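Local coordinates for transcriptional regulatory protein RcsB (Escherichia coli, PDB 5I4C) that acts, through the receiver domain held in this chain, as the DNA-binding response regulator of the Rcs phosphorelay, controlling genes for capsule, biofilm and cell division, at residues N2-P13 against W28-E36; L99-L108 against Q124-E132. All coordinates share one frame; numbering follows the deposited sequence.

Contact 1: N2-P13 against W28-E36; sequences NNMNVIIADDHP and WVNVVGEFE
I8 and E34 share a face of the sheet, and their first torsions bring their chains close: CG1 of I8 sits between its backbone N and carbonyl carbon (chi1 62°), while CG of E34 lies beside its own N (chi1 -53°). I8 CG1 rests 3.6 Å from E34 CG, and the glutamate's carboxylate pairs with R20. W28 CG likewise lies between N and carbonyl carbon (chi1 46°), and M4 SD meets the indole at its edge, 4.2 Å from CZ3. On the face opposite I8, I7 sends CG2 to the edge of the F35 ring, in its plane, 3.5 Å from CD2. Near the strand starts, the amides of N3 and N30 are nearly coplanar, and N3 ND2 donates to N30 OD1 at 2.6 Å in the plane of the acceptor's carbonyl. Strands 4-9 and 29-35 pair in parallel, from M4 N to W28 O at 2.8 Å as far as D10 N to F35 O at 3.0 Å. V32 is an extra residue between V31 and G33, a beta bulge, and its CG1 packs 3.6 Å from N5 CG. Past the strands, one water donates to both D11 O and E36 OE2. With helix 13-23 the strands form the first beta-alpha-beta unit of a CheY-like receiver. D10 OD1, salt-bridged to K109, lies close to D56, the predicted phosphorylation site, consistent with the acidic pocket of such receivers. V6 and I8 face helix 13-23, M4 and V29 touch L120 of helix 112-124, and strand 52-56 pairs along the other edge of strand 4-9.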
loop_
_atom_site.group_PDB
_atom_site.type_symbol
_atom_site.label_atom_id
_atom_site.label_comp_id
_atom_site.label_asym_id
_atom_site.label_seq_id
_atom_site.Cartn_x
_atom_site.Cartn_y
_atom_site.Cartn_z
ATOM N N ASN A 2 -20.245 -8.139 -19.437
ATOM C CA ASN A 2 -19.246 -7.036 -19.497
ATOM C C ASN A 2 -18.915 -6.453 -18.089
ATOM O O ASN A 2 -17.753 -6.373 -17.708
ATOM C CB ASN A 2 -19.790 -5.944 -20.403
ATOM C CG ASN A 2 -18.747 -4.937 -20.812
ATOM O OD1 ASN A 2 -17.566 -5.039 -20.483
ATOM N ND2 ASN A 2 -19.182 -3.955 -21.568
ATOM N N ASN A 3 -19.933 -6.036 -17.339
ATOM C CA ASN A 3 -19.741 -5.535 -15.987
ATOM C C ASN A 3 -19.233 -6.600 -15.004
ATOM O O ASN A 3 -19.765 -7.702 -14.931
ATOM C CB ASN A 3 -21.023 -4.939 -15.448
ATOM C CG ASN A 3 -20.744 -3.779 -14.568
ATOM O OD1 ASN A 3 -20.747 -2.628 -15.028
ATOM N ND2 ASN A 3 -20.394 -4.057 -13.334
ATOM N N MET A 4 -18.210 -6.259 -14.237
ATOM C CA MET A 4 -17.679 -7.170 -13.256
ATOM C C MET A 4 -17.681 -6.537 -11.857
ATOM O O MET A 4 -17.077 -5.488 -11.633
ATOM C CB MET A 4 -16.296 -7.580 -13.692
ATOM C CG MET A 4 -15.649 -8.646 -12.833
ATOM S SD MET A 4 -13.998 -9.000 -13.507
ATOM C CE MET A 4 -14.354 -10.022 -14.931
ATOM N N ASN A 5 -18.340 -7.208 -10.899
ATOM C CA ASN A 5 -18.389 -6.739 -9.527
ATOM C C ASN A 5 -17.341 -7.483 -8.777
ATOM O O ASN A 5 -17.294 -8.749 -8.854
ATOM C CB ASN A 5 -19.721 -7.004 -8.896
ATOM C CG ASN A 5 -20.806 -6.151 -9.478
ATOM O OD1 ASN A 5 -20.551 -5.058 -10.006
ATOM N ND2 ASN A 5 -22.026 -6.651 -9.411
ATOM N N VAL A 6 -16.501 -6.729 -8.080
ATOM C CA VAL A 6 -15.351 -7.303 -7.347
ATOM C C VAL A 6 -15.379 -6.888 -5.896
ATOM O O VAL A 6 -15.861 -5.818 -5.541
ATOM C CB VAL A 6 -13.976 -6.995 -8.055
ATOM C CG1 VAL A 6 -14.029 -7.205 -9.592
ATOM C CG2 VAL A 6 -13.490 -5.587 -7.789
ATOM N N ILE A 7 -14.879 -7.772 -5.024
ATOM C CA ILE A 7 -14.647 -7.467 -3.606
ATOM C C ILE A 7 -13.147 -7.466 -3.439
ATOM O O ILE A 7 -12.465 -8.304 -4.057
ATOM C CB ILE A 7 -15.266 -8.568 -2.713
ATOM C CG1 ILE A 7 -16.775 -8.554 -2.838
ATOM C CG2 ILE A 7 -14.829 -8.429 -1.291
ATOM C CD1 ILE A 7 -17.420 -9.613 -2.002
ATOM N N ILE A 8 -12.634 -6.574 -2.623
ATOM C CA ILE A 8 -11.215 -6.525 -2.396
ATOM C C ILE A 8 -10.974 -6.732 -0.916
ATOM O O ILE A 8 -11.681 -6.135 -0.068
ATOM C CB ILE A 8 -10.572 -5.240 -2.960
ATOM C CG1 ILE A 8 -11.104 -3.971 -2.322
ATOM C CG2 ILE A 8 -10.880 -5.078 -4.447
ATOM C CD1 ILE A 8 -10.423 -2.682 -2.863
ATOM N N ALA A 9 -10.005 -7.580 -0.585
ATOM C CA ALA A 9 -9.775 -7.907 0.802
ATOM C C ALA A 9 -8.292 -7.937 1.120
ATOM O O ALA A 9 -7.498 -8.609 0.436
ATOM C CB ALA A 9 -10.433 -9.231 1.152
ATOM N N ASP A 10 -7.912 -7.106 2.087
ATOM C CA ASP A 10 -6.511 -6.999 2.540
ATOM C C ASP A 10 -6.512 -6.317 3.871
ATOM O O ASP A 10 -7.310 -5.398 4.078
ATOM C CB ASP A 10 -5.664 -6.191 1.582
ATOM C CG ASP A 10 -4.133 -6.407 1.829
ATOM O OD1 ASP A 10 -3.536 -7.303 1.262
ATOM O OD2 ASP A 10 -3.511 -5.701 2.582
ATOM N N ASP A 11 -5.614 -6.691 4.749
ATOM C CA ASP A 11 -5.651 -6.017 6.070
ATOM C C ASP A 11 -4.848 -4.718 6.093
ATOM O O ASP A 11 -4.625 -4.202 7.155
ATOM C CB ASP A 11 -5.295 -6.971 7.221
ATOM C CG ASP A 11 -3.894 -7.493 7.134
ATOM O OD1 ASP A 11 -3.405 -7.639 5.981
ATOM O OD2 ASP A 11 -3.315 -7.781 8.217
ATOM N N HIS A 12 -4.407 -4.208 4.929
ATOM C CA HIS A 12 -3.677 -2.951 4.874
ATOM C C HIS A 12 -4.526 -1.922 4.146
ATOM O O HIS A 12 -4.772 -2.094 2.959
ATOM C CB HIS A 12 -2.345 -3.153 4.159
ATOM C CG HIS A 12 -1.293 -3.747 5.022
ATOM N ND1 HIS A 12 -0.864 -5.040 4.865
ATOM C CD2 HIS A 12 -0.652 -3.266 6.095
ATOM C CE1 HIS A 12 0.064 -5.300 5.762
ATOM N NE2 HIS A 12 0.191 -4.241 6.536
ATOM N N PRO A 13 -5.004 -0.877 4.851
ATOM C CA PRO A 13 -5.894 0.081 4.219
ATOM C C PRO A 13 -5.258 0.717 2.988
ATOM O O PRO A 13 -5.931 0.920 2.016
ATOM C CB PRO A 13 -6.148 1.104 5.317
ATOM C CG PRO A 13 -6.088 0.287 6.535
ATOM C CD PRO A 13 -5.005 -0.724 6.305
ATOM N N TRP A 28 -15.770 -0.901 -16.563
ATOM C CA TRP A 28 -16.598 -2.087 -16.464
ATOM C C TRP A 28 -16.394 -2.855 -15.149
ATOM O O TRP A 28 -17.031 -3.867 -14.945
ATOM C CB TRP A 28 -16.423 -3.007 -17.681
ATOM C CG TRP A 28 -15.023 -3.210 -18.038
ATOM C CD1 TRP A 28 -14.280 -2.423 -18.845
ATOM C CD2 TRP A 28 -14.180 -4.260 -17.603
ATOM N NE1 TRP A 28 -13.008 -2.905 -18.927
ATOM C CE2 TRP A 28 -12.920 -4.041 -18.173
ATOM C CE3 TRP A 28 -14.375 -5.377 -16.806
ATOM C CZ2 TRP A 28 -11.847 -4.887 -17.970
ATOM C CZ3 TRP A 28 -13.297 -6.225 -16.588
ATOM C CH2 TRP A 28 -12.044 -5.972 -17.160
ATOM N N VAL A 29 -15.533 -2.356 -14.285
ATOM C CA VAL A 29 -15.251 -2.970 -12.969
ATOM C C VAL A 29 -15.856 -2.104 -11.901
ATOM O O VAL A 29 -15.586 -0.929 -11.871
ATOM C CB VAL A 29 -13.726 -3.132 -12.723
ATOM C CG1 VAL A 29 -13.450 -3.558 -11.304
ATOM C CG2 VAL A 29 -13.147 -4.167 -13.658
ATOM N N ASN A 30 -16.633 -2.719 -11.003
ATOM C CA ASN A 30 -17.224 -2.055 -9.856
ATOM C C ASN A 30 -16.798 -2.793 -8.619
ATOM O O ASN A 30 -16.975 -4.018 -8.517
ATOM C CB ASN A 30 -18.755 -2.036 -9.931
ATOM C CG ASN A 30 -19.232 -1.292 -11.136
ATOM O OD1 ASN A 30 -19.755 -1.884 -12.067
ATOM N ND2 ASN A 30 -18.952 -0.005 -11.182
ATOM N N VAL A 31 -16.238 -2.040 -7.694
ATOM C CA VAL A 31 -15.924 -2.504 -6.363
ATOM C C VAL A 31 -17.173 -2.430 -5.525
ATOM O O VAL A 31 -17.662 -1.340 -5.257
ATOM C CB VAL A 31 -14.806 -1.664 -5.725
ATOM C CG1 VAL A 31 -14.530 -2.143 -4.325
ATOM C CG2 VAL A 31 -13.581 -1.746 -6.583
ATOM N N VAL A 32 -17.676 -3.595 -5.129
ATOM C CA VAL A 32 -18.879 -3.751 -4.345
ATOM C C VAL A 32 -18.550 -4.014 -2.854
ATOM O O VAL A 32 -19.452 -4.009 -2.006
ATOM C CB VAL A 32 -19.854 -4.812 -4.926
ATOM C CG1 VAL A 32 -20.212 -4.448 -6.347
ATOM C CG2 VAL A 32 -19.298 -6.233 -4.939
ATOM N N GLY A 33 -17.287 -4.219 -2.500
ATOM C CA GLY A 33 -16.949 -4.363 -1.078
ATOM C C GLY A 33 -15.482 -4.375 -0.833
ATOM O O GLY A 33 -14.712 -4.791 -1.718
ATOM N N GLU A 34 -15.105 -3.906 0.354
ATOM C CA GLU A 34 -13.751 -3.995 0.828
ATOM C C GLU A 34 -13.764 -4.552 2.250
ATOM O O GLU A 34 -14.503 -4.013 3.076
ATOM C CB GLU A 34 -13.134 -2.609 0.934
ATOM C CG GLU A 34 -13.271 -1.853 -0.347
ATOM C CD GLU A 34 -12.466 -0.557 -0.306
ATOM O OE1 GLU A 34 -12.037 -0.151 0.801
ATOM O OE2 GLU A 34 -12.300 0.075 -1.355
ATOM N N PHE A 35 -12.883 -5.500 2.541
ATOM C CA PHE A 35 -12.740 -6.082 3.853
ATOM C C PHE A 35 -11.298 -6.189 4.308
ATOM O O PHE A 35 -10.382 -6.214 3.480
ATOM C CB PHE A 35 -13.357 -7.496 3.756
ATOM C CG PHE A 35 -14.783 -7.452 3.371
ATOM C CD1 PHE A 35 -15.730 -7.208 4.339
ATOM C CD2 PHE A 35 -15.184 -7.598 2.044
ATOM C CE1 PHE A 35 -17.057 -7.123 3.994
ATOM C CE2 PHE A 35 -16.524 -7.470 1.682
ATOM C CZ PHE A 35 -17.463 -7.260 2.681
ATOM N N GLU A 36 -11.105 -6.245 5.614
ATOM C CA GLU A 36 -9.817 -6.414 6.249
ATOM C C GLU A 36 -9.688 -7.622 7.137
ATOM O O GLU A 36 -8.704 -7.752 7.877
ATOM C CB GLU A 36 -9.532 -5.137 7.063
ATOM C CG GLU A 36 -9.704 -3.923 6.169
ATOM C CD GLU A 36 -9.284 -2.603 6.792
ATOM O OE1 GLU A 36 -9.780 -1.564 6.243
ATOM O OE2 GLU A 36 -8.431 -2.604 7.753
HETATM O O HOH W 1 -6.434 -3.472 9.052
#

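Contact 2: L99-L108 against Q124-E132; sequences LDLDIEGIVL and QKGKKFTPE
K128 NZ is the donor in two bonds, one to the end of the turn that closes helix 92-99 and one to the residue after it: it reaches D102 OD1 at 2.9 Å in a salt bridge and I103 O at an equal 2.9 Å. Neither acceptor is approached in its plane; the ammonium stands 53° out of the carboxylate plane of D102 and 48° out of the carbonyl plane of I103. The lysine chain is extended until chi4, where a bend of -88° swings NZ toward the turn, and its CB lies 3.3 Å from E104 O. That same oxygen accepts F129 N at 3.2 Å, and I106 N answers with a 2.8 Å bond to F129 O, so G105 and F129 form a single isolated bridge. Further on, the apolar side chains take over. P131 packs its CD 3.7 Å from I106 CB and lays its CB against L108 CG at 4.1 Å. F129 has I106 O at its ring edge, in plane, while V107 CG2 lies 4.1 Å from its CD1; the ring also touches K118 and A119 of helix 112-124. Strand 105-108 is the outermost of its sheet within the chain, pairing with strand 82-87 on its inner side, and the loop after the last helix borders its outer edge. The contact thus joins a charged grip to two backbone bonds and the apolar packing of P131 on I106 and L108; D102, and more remotely E104, may help to balance K128 at an exposed site.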
loop_
_atom_site.group_PDB
_atom_site.type_symbol
_atom_site.label_atom_id
_atom_site.label_comp_id
_atom_site.label_asym_id
_atom_site.label_seq_id
_atom_site.Cartn_x
_atom_site.Cartn_y
_atom_site.Cartn_z
ATOM N N LEU A 99 -2.508 -22.702 -6.385
ATOM C CA LEU A 99 -2.841 -23.028 -7.780
ATOM C C LEU A 99 -3.522 -24.389 -7.908
ATOM O O LEU A 99 -4.446 -24.502 -8.680
ATOM C CB LEU A 99 -1.641 -22.936 -8.713
ATOM C CG LEU A 99 -1.261 -21.483 -9.074
ATOM C CD1 LEU A 99 0.190 -21.304 -9.585
ATOM C CD2 LEU A 99 -2.271 -20.883 -10.061
ATOM N N ASP A 100 -3.150 -25.369 -7.084
ATOM C CA ASP A 100 -3.832 -26.672 -7.065
ATOM C C ASP A 100 -5.282 -26.566 -6.713
ATOM O O ASP A 100 -6.021 -27.497 -6.987
ATOM C CB ASP A 100 -3.241 -27.604 -6.006
ATOM C CG ASP A 100 -1.848 -28.081 -6.343
ATOM O OD1 ASP A 100 -1.250 -27.647 -7.357
ATOM O OD2 ASP A 100 -1.335 -28.895 -5.557
ATOM N N LEU A 101 -5.705 -25.468 -6.063
ATOM C CA LEU A 101 -7.092 -25.351 -5.636
ATOM C C LEU A 101 -7.951 -24.766 -6.769
ATOM O O LEU A 101 -9.171 -24.632 -6.633
ATOM C CB LEU A 101 -7.199 -24.540 -4.308
ATOM C CG LEU A 101 -6.501 -25.140 -3.068
ATOM C CD1 LEU A 101 -6.631 -24.241 -1.847
ATOM C CD2 LEU A 101 -7.018 -26.541 -2.751
ATOM N N ASP A 102 -7.330 -24.418 -7.883
ATOM C CA ASP A 102 -8.077 -24.023 -9.086
ATOM C C ASP A 102 -8.652 -22.617 -8.895
ATOM O O ASP A 102 -9.770 -22.290 -9.249
ATOM C CB ASP A 102 -9.142 -25.080 -9.525
ATOM C CG ASP A 102 -9.612 -24.882 -11.000
ATOM O OD1 ASP A 102 -8.776 -24.648 -11.898
ATOM O OD2 ASP A 102 -10.830 -24.890 -11.257
ATOM N N ILE A 103 -7.813 -21.753 -8.388
ATOM C CA ILE A 103 -8.154 -20.343 -8.382
ATOM C C ILE A 103 -7.857 -19.721 -9.745
ATOM O O ILE A 103 -7.181 -20.299 -10.580
ATOM C CB ILE A 103 -7.483 -19.624 -7.207
ATOM C CG1 ILE A 103 -5.985 -19.763 -7.218
ATOM C CG2 ILE A 103 -8.019 -20.187 -5.896
ATOM C CD1 ILE A 103 -5.360 -18.462 -6.993
ATOM N N GLU A 104 -8.366 -18.530 -9.980
ATOM C CA GLU A 104 -8.306 -17.943 -11.272
ATOM C C GLU A 104 -7.099 -17.036 -11.495
ATOM O O GLU A 104 -6.670 -16.838 -12.635
ATOM C CB GLU A 104 -9.601 -17.191 -11.566
ATOM C CG GLU A 104 -10.753 -18.113 -11.878
ATOM C CD GLU A 104 -11.325 -18.824 -10.651
ATOM O OE1 GLU A 104 -11.063 -18.455 -9.481
ATOM O OE2 GLU A 104 -12.031 -19.799 -10.868
ATOM N N GLY A 105 -6.517 -16.490 -10.445
ATOM C CA GLY A 105 -5.466 -15.546 -10.677
ATOM C C GLY A 105 -4.616 -15.378 -9.495
ATOM O O GLY A 105 -5.071 -15.648 -8.344
ATOM N N ILE A 106 -3.366 -15.010 -9.778
ATOM C CA ILE A 106 -2.399 -14.633 -8.761
ATOM C C ILE A 106 -1.725 -13.367 -9.238
ATOM O O ILE A 106 -1.276 -13.301 -10.350
ATOM C CB ILE A 106 -1.308 -15.730 -8.478
ATOM C CG1 ILE A 106 -1.952 -16.979 -7.910
ATOM C CG2 ILE A 106 -0.311 -15.169 -7.474
ATOM C CD1 ILE A 106 -1.052 -18.177 -7.921
ATOM N N VAL A 107 -1.677 -12.360 -8.395
ATOM C CA VAL A 107 -1.057 -11.054 -8.734
ATOM C C VAL A 107 -0.126 -10.670 -7.627
ATOM O O VAL A 107 -0.523 -10.750 -6.470
ATOM C CB VAL A 107 -2.172 -9.991 -8.830
ATOM C CG1 VAL A 107 -1.624 -8.543 -8.871
ATOM C CG2 VAL A 107 -2.992 -10.297 -10.079
ATOM N N LEU A 108 1.052 -10.176 -7.961
ATOM C CA LEU A 108 1.933 -9.658 -6.936
ATOM C C LEU A 108 1.313 -8.402 -6.384
ATOM O O LEU A 108 1.024 -7.468 -7.122
ATOM C CB LEU A 108 3.320 -9.368 -7.445
ATOM C CG LEU A 108 4.031 -10.537 -8.054
ATOM C CD1 LEU A 108 5.403 -10.110 -8.615
ATOM C CD2 LEU A 108 4.168 -11.578 -6.970
ATOM N N GLN A 124 -12.223 -12.128 -17.540
ATOM C CA GLN A 124 -13.329 -11.903 -18.462
ATOM C C GLN A 124 -13.325 -12.786 -19.716
ATOM O O GLN A 124 -14.358 -13.031 -20.249
ATOM C CB GLN A 124 -13.364 -10.456 -18.925
ATOM C CG GLN A 124 -14.254 -9.634 -18.069
ATOM C CD GLN A 124 -15.072 -8.644 -18.820
ATOM O OE1 GLN A 124 -14.688 -8.199 -19.911
ATOM N NE2 GLN A 124 -16.156 -8.208 -18.204
ATOM N N LYS A 125 -12.176 -13.232 -20.188
ATOM C CA LYS A 125 -12.094 -14.122 -21.306
ATOM C C LYS A 125 -12.122 -15.583 -20.896
ATOM O O LYS A 125 -11.771 -16.440 -21.690
ATOM C CB LYS A 125 -10.808 -13.769 -22.069
ATOM C CG LYS A 125 -10.917 -12.349 -22.603
ATOM C CD LYS A 125 -9.835 -11.983 -23.596
ATOM C CE LYS A 125 -8.541 -11.589 -22.898
ATOM N NZ LYS A 125 -7.410 -11.169 -23.802
ATOM N N GLY A 126 -12.472 -15.855 -19.638
ATOM C CA GLY A 126 -12.265 -17.157 -19.021
ATOM C C GLY A 126 -10.856 -17.750 -18.972
ATOM O O GLY A 126 -10.728 -18.950 -19.065
ATOM N N LYS A 127 -9.825 -16.921 -18.881
ATOM C CA LYS A 127 -8.414 -17.340 -18.834
ATOM C C LYS A 127 -7.862 -16.973 -17.461
ATOM O O LYS A 127 -8.433 -16.101 -16.752
ATOM C CB LYS A 127 -7.555 -16.569 -19.871
ATOM C CG LYS A 127 -7.933 -16.686 -21.348
ATOM C CD LYS A 127 -7.645 -18.076 -21.797
ATOM C CE LYS A 127 -7.820 -18.346 -23.278
ATOM N NZ LYS A 127 -9.225 -18.698 -23.542
ATOM N N LYS A 128 -6.773 -17.629 -17.072
ATOM C CA LYS A 128 -6.155 -17.401 -15.776
ATOM C C LYS A 128 -5.039 -16.420 -15.929
ATOM O O LYS A 128 -4.601 -16.162 -17.023
ATOM C CB LYS A 128 -5.663 -18.673 -15.150
ATOM C CG LYS A 128 -6.755 -19.669 -14.799
ATOM C CD LYS A 128 -6.150 -20.862 -14.079
ATOM C CE LYS A 128 -7.045 -22.084 -13.996
ATOM N NZ LYS A 128 -7.895 -22.007 -12.814
ATOM N N PHE A 129 -4.586 -15.841 -14.838
ATOM C CA PHE A 129 -3.511 -14.851 -14.874
ATOM C C PHE A 129 -2.581 -15.170 -13.720
ATOM O O PHE A 129 -3.033 -15.348 -12.587
ATOM C CB PHE A 129 -4.093 -13.459 -14.691
ATOM C CG PHE A 129 -3.086 -12.313 -14.825
ATOM C CD1 PHE A 129 -2.298 -11.913 -13.749
ATOM C CD2 PHE A 129 -2.995 -11.593 -16.026
ATOM C CE1 PHE A 129 -1.419 -10.812 -13.866
ATOM C CE2 PHE A 129 -2.114 -10.518 -16.155
ATOM C CZ PHE A 129 -1.326 -10.141 -15.074
ATOM N N THR A 130 -1.287 -15.166 -13.982
ATOM C CA THR A 130 -0.295 -15.771 -13.085
ATOM C C THR A 130 0.972 -14.899 -13.243
ATOM O O THR A 130 1.266 -14.485 -14.348
ATOM C CB THR A 130 -0.120 -17.226 -13.584
ATOM O OG1 THR A 130 0.032 -18.107 -12.506
ATOM C CG2 THR A 130 0.984 -17.396 -14.589
ATOM N N PRO A 131 1.679 -14.541 -12.167
ATOM C CA PRO A 131 2.811 -13.613 -12.382
ATOM C C PRO A 131 3.895 -14.213 -13.263
ATOM O O PRO A 131 4.057 -15.427 -13.290
ATOM C CB PRO A 131 3.373 -13.384 -10.977
ATOM C CG PRO A 131 2.248 -13.760 -10.053
ATOM C CD PRO A 131 1.494 -14.856 -10.750
ATOM N N GLU A 132 4.648 -13.329 -13.895
ATOM C CA GLU A 132 5.761 -13.675 -14.811
ATOM C C GLU A 132 6.798 -14.504 -14.026
ATOM O O GLU A 132 6.906 -14.372 -12.772
ATOM C CB GLU A 132 6.391 -12.343 -15.403
ATOM C CG GLU A 132 5.427 -11.104 -15.576
ATOM C CD GLU A 132 6.078 -9.718 -15.658
ATOM O OE1 GLU A 132 7.311 -9.576 -15.635
ATOM O OE2 GLU A 132 5.353 -8.705 -15.778
#

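In the fold
Contact 1 closes before contact 2 opens along the chain, and their centres lie about 17 Å apart on opposite sides of the chain's centre. Both belong to one five-stranded parallel sheet of order 2-1-3-4-5: contact 1 pairs strand 29-35, one outermost strand, with 4-9, whereas contact 2 lines the other outermost strand, 105-108. Helix 112-124 connects them, since it packs on residues of both, and Q124, at the start of the second segment of contact 2, touches M4 and W28. The two contacts thus lie at the two edges of the receiver domain's sheet, with strands 52-56 and 82-87 between them.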